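Local coordinates for carbohydrate binding protein, putative, cpb33A (Cellvibrio japonicus, PDB 5FJQ) that is a chitin-active lytic polysaccharide monooxygenase, whose copper-bearing catalytic domain probably cleaves chitin chains by oxidation, at residues N78-F92 with T141-I155. Numbering follows the deposited sequence.
Sequences NDWPATSVTPGAREF and THNVILPYRTGRHII
Arg152 reaches across to the loop 78-82 and lays its guanidinium against the backbone there. Its CB points toward that loop, and from CG to NE the chain runs extended (chi2 174°, chi3 159°). Arg152 CD is the first atom to touch, 3.1 Å from Asn78 O; NE also lies near this oxygen, at an angle too poor for a hydrogen bond, and the carbonyl oxygen sits over one face of the guanidinium. The opposite face carries Ala82 CB, 3.7 Å from Arg152 NH2. At the tip, Arg152 NH1 donates to Trp80 O over 2.8 Å, the oxygen lying in the guanidinium plane and offering a lone pair. NH2 adds a weak bond to the same oxygen and another weak one to a water that also accepts from Ala82 N; together these bonds probably limit rotation of the flat group. Further along, strands 88-92 and 141-146 pair antiparallel, part of the three-stranded sheet of the immunoglobulin-like beta-sandwich that forms the core of this AA10 domain. Six backbone hydrogen bonds join Gly88, Arg90 and Phe92 to Leu146, Val144 and His142. On the inward face Phe92 crosses Val144 at about a right angle, Phe92 CD1 3.3 Å from Val144 CG2. Phe92 CZ comes within 3.5 Å of CD1 of Ile155, which reaches in from strand 152-155, in the second sheet of the sandwich, so the ring bridges the two sheets. Leu146 CD1 packs 3.3 Å from Arg90 CB and also meets Val85, while on the solvent side Ile145 CD1 rests 3.5 Å from Ala89 CB.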
# COMPACT_ATOMS: atom_id res chain seq x y z
N ASN A 78 9.33 7.12 -10.94
CA ASN A 78 10.36 7.41 -9.93
C ASN A 78 10.04 8.76 -9.33
O ASN A 78 10.88 9.36 -8.64
CB ASN A 78 11.75 7.48 -10.58
CG ASN A 78 11.80 8.43 -11.80
OD1 ASN A 78 10.80 9.07 -12.18
ND2 ASN A 78 12.97 8.50 -12.44
N ASP A 79 8.83 9.24 -9.58
CA ASP A 79 8.47 10.59 -9.05
C ASP A 79 7.20 10.59 -8.19
O ASP A 79 6.61 11.68 -7.88
CB ASP A 79 8.36 11.60 -10.17
CG ASP A 79 7.14 11.35 -11.03
OD1 ASP A 79 6.55 10.25 -10.94
OD2 ASP A 79 6.77 12.26 -11.80
N TRP A 80 6.80 9.41 -7.74
CA TRP A 80 5.63 9.38 -6.83
C TRP A 80 5.92 10.27 -5.64
O TRP A 80 7.08 10.31 -5.17
CB TRP A 80 5.30 7.98 -6.36
CG TRP A 80 4.70 7.08 -7.42
CD1 TRP A 80 5.34 6.01 -8.02
CD2 TRP A 80 3.38 7.15 -8.03
NE1 TRP A 80 4.50 5.42 -8.93
CE2 TRP A 80 3.30 6.09 -8.96
CE3 TRP A 80 2.27 7.99 -7.88
CZ2 TRP A 80 2.14 5.85 -9.76
CZ3 TRP A 80 1.12 7.73 -8.68
CH2 TRP A 80 1.08 6.68 -9.59
N PRO A 81 4.90 11.02 -5.15
CA PRO A 81 5.20 11.76 -3.91
C PRO A 81 5.66 10.82 -2.77
O PRO A 81 4.94 9.88 -2.43
CB PRO A 81 3.86 12.38 -3.54
CG PRO A 81 3.18 12.58 -4.87
CD PRO A 81 3.59 11.38 -5.72
N ALA A 82 6.81 11.05 -2.16
CA ALA A 82 7.34 10.06 -1.27
C ALA A 82 7.72 10.70 0.07
O ALA A 82 7.98 11.89 0.13
CB ALA A 82 8.53 9.37 -1.92
N THR A 83 7.71 9.91 1.13
CA THR A 83 8.15 10.35 2.42
C THR A 83 9.62 9.99 2.66
O THR A 83 10.07 8.89 2.38
CB THR A 83 7.29 9.67 3.49
OG1 THR A 83 5.91 9.96 3.22
CG2 THR A 83 7.67 10.10 4.88
N SER A 84 10.37 10.93 3.19
CA SER A 84 11.78 10.65 3.46
C SER A 84 11.89 9.66 4.58
O SER A 84 11.24 9.81 5.61
CB SER A 84 12.48 11.91 3.83
OG SER A 84 12.64 12.56 2.60
N VAL A 85 12.65 8.60 4.35
CA VAL A 85 12.89 7.65 5.43
C VAL A 85 14.41 7.37 5.55
O VAL A 85 15.20 7.80 4.69
CB VAL A 85 12.11 6.33 5.26
CG1 VAL A 85 10.60 6.57 5.30
CG2 VAL A 85 12.52 5.63 3.95
N THR A 86 14.79 6.69 6.64
CA THR A 86 16.12 6.15 6.83
C THR A 86 16.04 4.73 7.39
O THR A 86 14.97 4.30 7.86
CB THR A 86 16.95 6.98 7.80
OG1 THR A 86 16.28 7.03 9.06
CG2 THR A 86 17.17 8.43 7.26
N PRO A 87 17.17 3.95 7.29
CA PRO A 87 17.15 2.60 7.82
C PRO A 87 16.90 2.62 9.31
O PRO A 87 17.23 3.62 9.97
CB PRO A 87 18.55 2.04 7.44
CG PRO A 87 18.92 2.82 6.21
CD PRO A 87 18.42 4.20 6.55
N GLY A 88 16.28 1.57 9.82
CA GLY A 88 15.79 1.56 11.18
C GLY A 88 14.30 1.71 11.38
O GLY A 88 13.48 1.66 10.42
N ALA A 89 13.92 1.90 12.63
CA ALA A 89 12.52 1.86 13.00
C ALA A 89 11.77 3.03 12.38
O ALA A 89 12.27 4.14 12.35
CB ALA A 89 12.35 1.83 14.50
N ARG A 90 10.64 2.74 11.76
CA ARG A 90 9.74 3.80 11.28
C ARG A 90 8.30 3.39 11.64
O ARG A 90 7.90 2.29 11.37
CB ARG A 90 9.95 4.01 9.77
CG ARG A 90 9.14 5.13 9.14
CD ARG A 90 9.47 6.43 9.84
NE ARG A 90 8.64 7.44 9.24
CZ ARG A 90 9.07 8.46 8.49
NH1 ARG A 90 10.39 8.72 8.31
NH2 ARG A 90 8.14 9.24 7.98
N GLU A 91 7.54 4.23 12.32
CA GLU A 91 6.09 3.92 12.47
C GLU A 91 5.29 4.05 11.14
O GLU A 91 5.44 5.02 10.37
CB GLU A 91 5.36 4.78 13.54
CG GLU A 91 6.11 4.92 14.85
CD GLU A 91 5.18 5.17 16.03
OE1 GLU A 91 4.10 5.80 15.86
OE2 GLU A 91 5.53 4.68 17.12
N PHE A 92 4.46 3.04 10.94
CA PHE A 92 3.44 2.96 9.88
C PHE A 92 2.08 2.81 10.53
O PHE A 92 1.87 2.01 11.45
CB PHE A 92 3.73 1.77 8.95
CG PHE A 92 4.93 1.97 8.07
CD1 PHE A 92 6.23 1.82 8.57
CD2 PHE A 92 4.79 2.39 6.78
CE1 PHE A 92 7.33 2.04 7.75
CE2 PHE A 92 5.89 2.62 5.95
CZ PHE A 92 7.16 2.45 6.44
N THR A 141 -0.96 0.46 14.52
CA THR A 141 0.36 1.00 14.41
C THR A 141 1.42 -0.10 14.43
O THR A 141 1.44 -0.97 15.30
CB THR A 141 0.72 2.06 15.51
OG1 THR A 141 -0.31 3.06 15.53
CG2 THR A 141 1.94 2.70 15.10
N HIS A 142 2.31 -0.03 13.44
CA HIS A 142 3.34 -1.03 13.30
C HIS A 142 4.68 -0.29 13.19
O HIS A 142 4.88 0.52 12.33
CB HIS A 142 3.00 -1.86 12.08
CG HIS A 142 1.59 -2.34 12.09
ND1 HIS A 142 0.65 -1.92 11.17
CD2 HIS A 142 0.94 -3.16 12.95
CE1 HIS A 142 -0.52 -2.47 11.46
NE2 HIS A 142 -0.37 -3.25 12.51
N ASN A 143 5.58 -0.55 14.14
CA ASN A 143 6.89 0.00 14.03
C ASN A 143 7.82 -0.85 13.19
O ASN A 143 8.49 -1.72 13.77
CB ASN A 143 7.50 0.01 15.40
CG ASN A 143 7.66 1.41 15.93
OD1 ASN A 143 6.67 2.18 16.01
ND2 ASN A 143 8.90 1.75 16.31
N VAL A 144 7.94 -0.55 11.91
CA VAL A 144 8.50 -1.49 10.90
C VAL A 144 9.96 -1.19 10.92
O VAL A 144 10.32 0.00 11.01
CB VAL A 144 7.93 -1.17 9.50
CG1 VAL A 144 8.54 -2.04 8.39
CG2 VAL A 144 6.42 -1.34 9.55
N ILE A 145 10.82 -2.22 10.93
CA ILE A 145 12.23 -1.89 10.87
C ILE A 145 12.64 -1.83 9.38
O ILE A 145 12.63 -2.86 8.66
CB ILE A 145 13.14 -2.81 11.74
CG1 ILE A 145 12.68 -2.92 13.21
CG2 ILE A 145 14.63 -2.51 11.57
CD1 ILE A 145 12.27 -1.64 13.94
N LEU A 146 12.99 -0.64 8.89
CA LEU A 146 13.39 -0.48 7.47
C LEU A 146 14.81 -0.98 7.32
O LEU A 146 15.71 -0.59 8.12
CB LEU A 146 13.28 0.98 7.03
CG LEU A 146 11.88 1.53 7.23
CD1 LEU A 146 11.91 3.07 7.23
CD2 LEU A 146 10.88 0.97 6.22
N PRO A 147 15.03 -1.87 6.32
CA PRO A 147 16.38 -2.37 6.11
C PRO A 147 17.26 -1.30 5.45
O PRO A 147 16.75 -0.26 4.99
CB PRO A 147 16.16 -3.55 5.15
CG PRO A 147 14.97 -3.14 4.31
CD PRO A 147 14.08 -2.33 5.27
N TYR A 148 18.58 -1.53 5.40
CA TYR A 148 19.42 -0.60 4.62
C TYR A 148 18.96 -0.50 3.16
O TYR A 148 18.93 -1.49 2.45
CB TYR A 148 20.90 -1.01 4.67
CG TYR A 148 21.78 -0.04 3.97
CD1 TYR A 148 22.13 1.17 4.58
CD2 TYR A 148 22.22 -0.28 2.66
CE1 TYR A 148 22.95 2.11 3.94
CE2 TYR A 148 23.04 0.65 2.01
CZ TYR A 148 23.39 1.84 2.65
OH TYR A 148 24.20 2.78 2.00
N ARG A 149 18.67 0.73 2.72
CA ARG A 149 18.38 1.03 1.33
C ARG A 149 18.93 2.43 1.04
O ARG A 149 19.25 3.18 1.97
CB ARG A 149 16.85 1.02 1.06
CG ARG A 149 16.08 -0.33 1.13
CD ARG A 149 16.59 -1.36 0.14
NE ARG A 149 15.74 -2.55 0.05
CZ ARG A 149 15.96 -3.67 0.73
NH1 ARG A 149 17.00 -3.74 1.56
NH2 ARG A 149 15.15 -4.71 0.62
N THR A 150 19.10 2.76 -0.24
CA THR A 150 19.23 4.15 -0.68
C THR A 150 18.19 4.28 -1.80
O THR A 150 17.79 3.26 -2.35
CB THR A 150 20.62 4.46 -1.29
OG1 THR A 150 20.83 3.58 -2.39
CG2 THR A 150 21.74 4.18 -0.31
N GLY A 151 17.79 5.49 -2.15
CA GLY A 151 16.97 5.63 -3.35
C GLY A 151 15.55 5.54 -2.93
O GLY A 151 15.23 5.42 -1.74
N ARG A 152 14.68 5.59 -3.92
CA ARG A 152 13.27 5.56 -3.71
C ARG A 152 12.81 4.13 -3.71
O ARG A 152 13.28 3.31 -4.50
CB ARG A 152 12.65 6.29 -4.91
CG ARG A 152 12.63 7.77 -4.67
CD ARG A 152 12.14 8.47 -5.91
NE ARG A 152 11.68 9.74 -5.39
CZ ARG A 152 10.41 10.04 -5.29
NH1 ARG A 152 9.51 9.17 -5.78
NH2 ARG A 152 10.05 11.23 -4.76
N HIS A 153 11.89 3.81 -2.82
CA HIS A 153 11.43 2.46 -2.68
C HIS A 153 9.93 2.41 -2.54
O HIS A 153 9.29 3.41 -2.24
CB HIS A 153 12.20 1.78 -1.52
CG HIS A 153 13.58 1.40 -1.94
ND1 HIS A 153 13.83 0.26 -2.68
CD2 HIS A 153 14.75 2.08 -1.89
CE1 HIS A 153 15.11 0.24 -3.02
NE2 HIS A 153 15.70 1.31 -2.53
N ILE A 154 9.38 1.22 -2.82
CA ILE A 154 7.99 1.00 -2.57
C ILE A 154 7.88 0.06 -1.41
O ILE A 154 8.54 -1.03 -1.34
CB ILE A 154 7.24 0.43 -3.81
CG1 ILE A 154 7.42 1.36 -5.01
CG2 ILE A 154 5.76 0.20 -3.51
CD1 ILE A 154 6.76 0.78 -6.27
N ILE A 155 6.99 0.47 -0.51
CA ILE A 155 6.56 -0.41 0.56
C ILE A 155 5.13 -0.87 0.27
O ILE A 155 4.26 -0.06 -0.12
CB ILE A 155 6.65 0.24 1.94
CG1 ILE A 155 8.15 0.35 2.33
CG2 ILE A 155 5.83 -0.59 2.95
CD1 ILE A 155 8.40 1.34 3.40
O HOH W 1 8.39 13.17 -3.28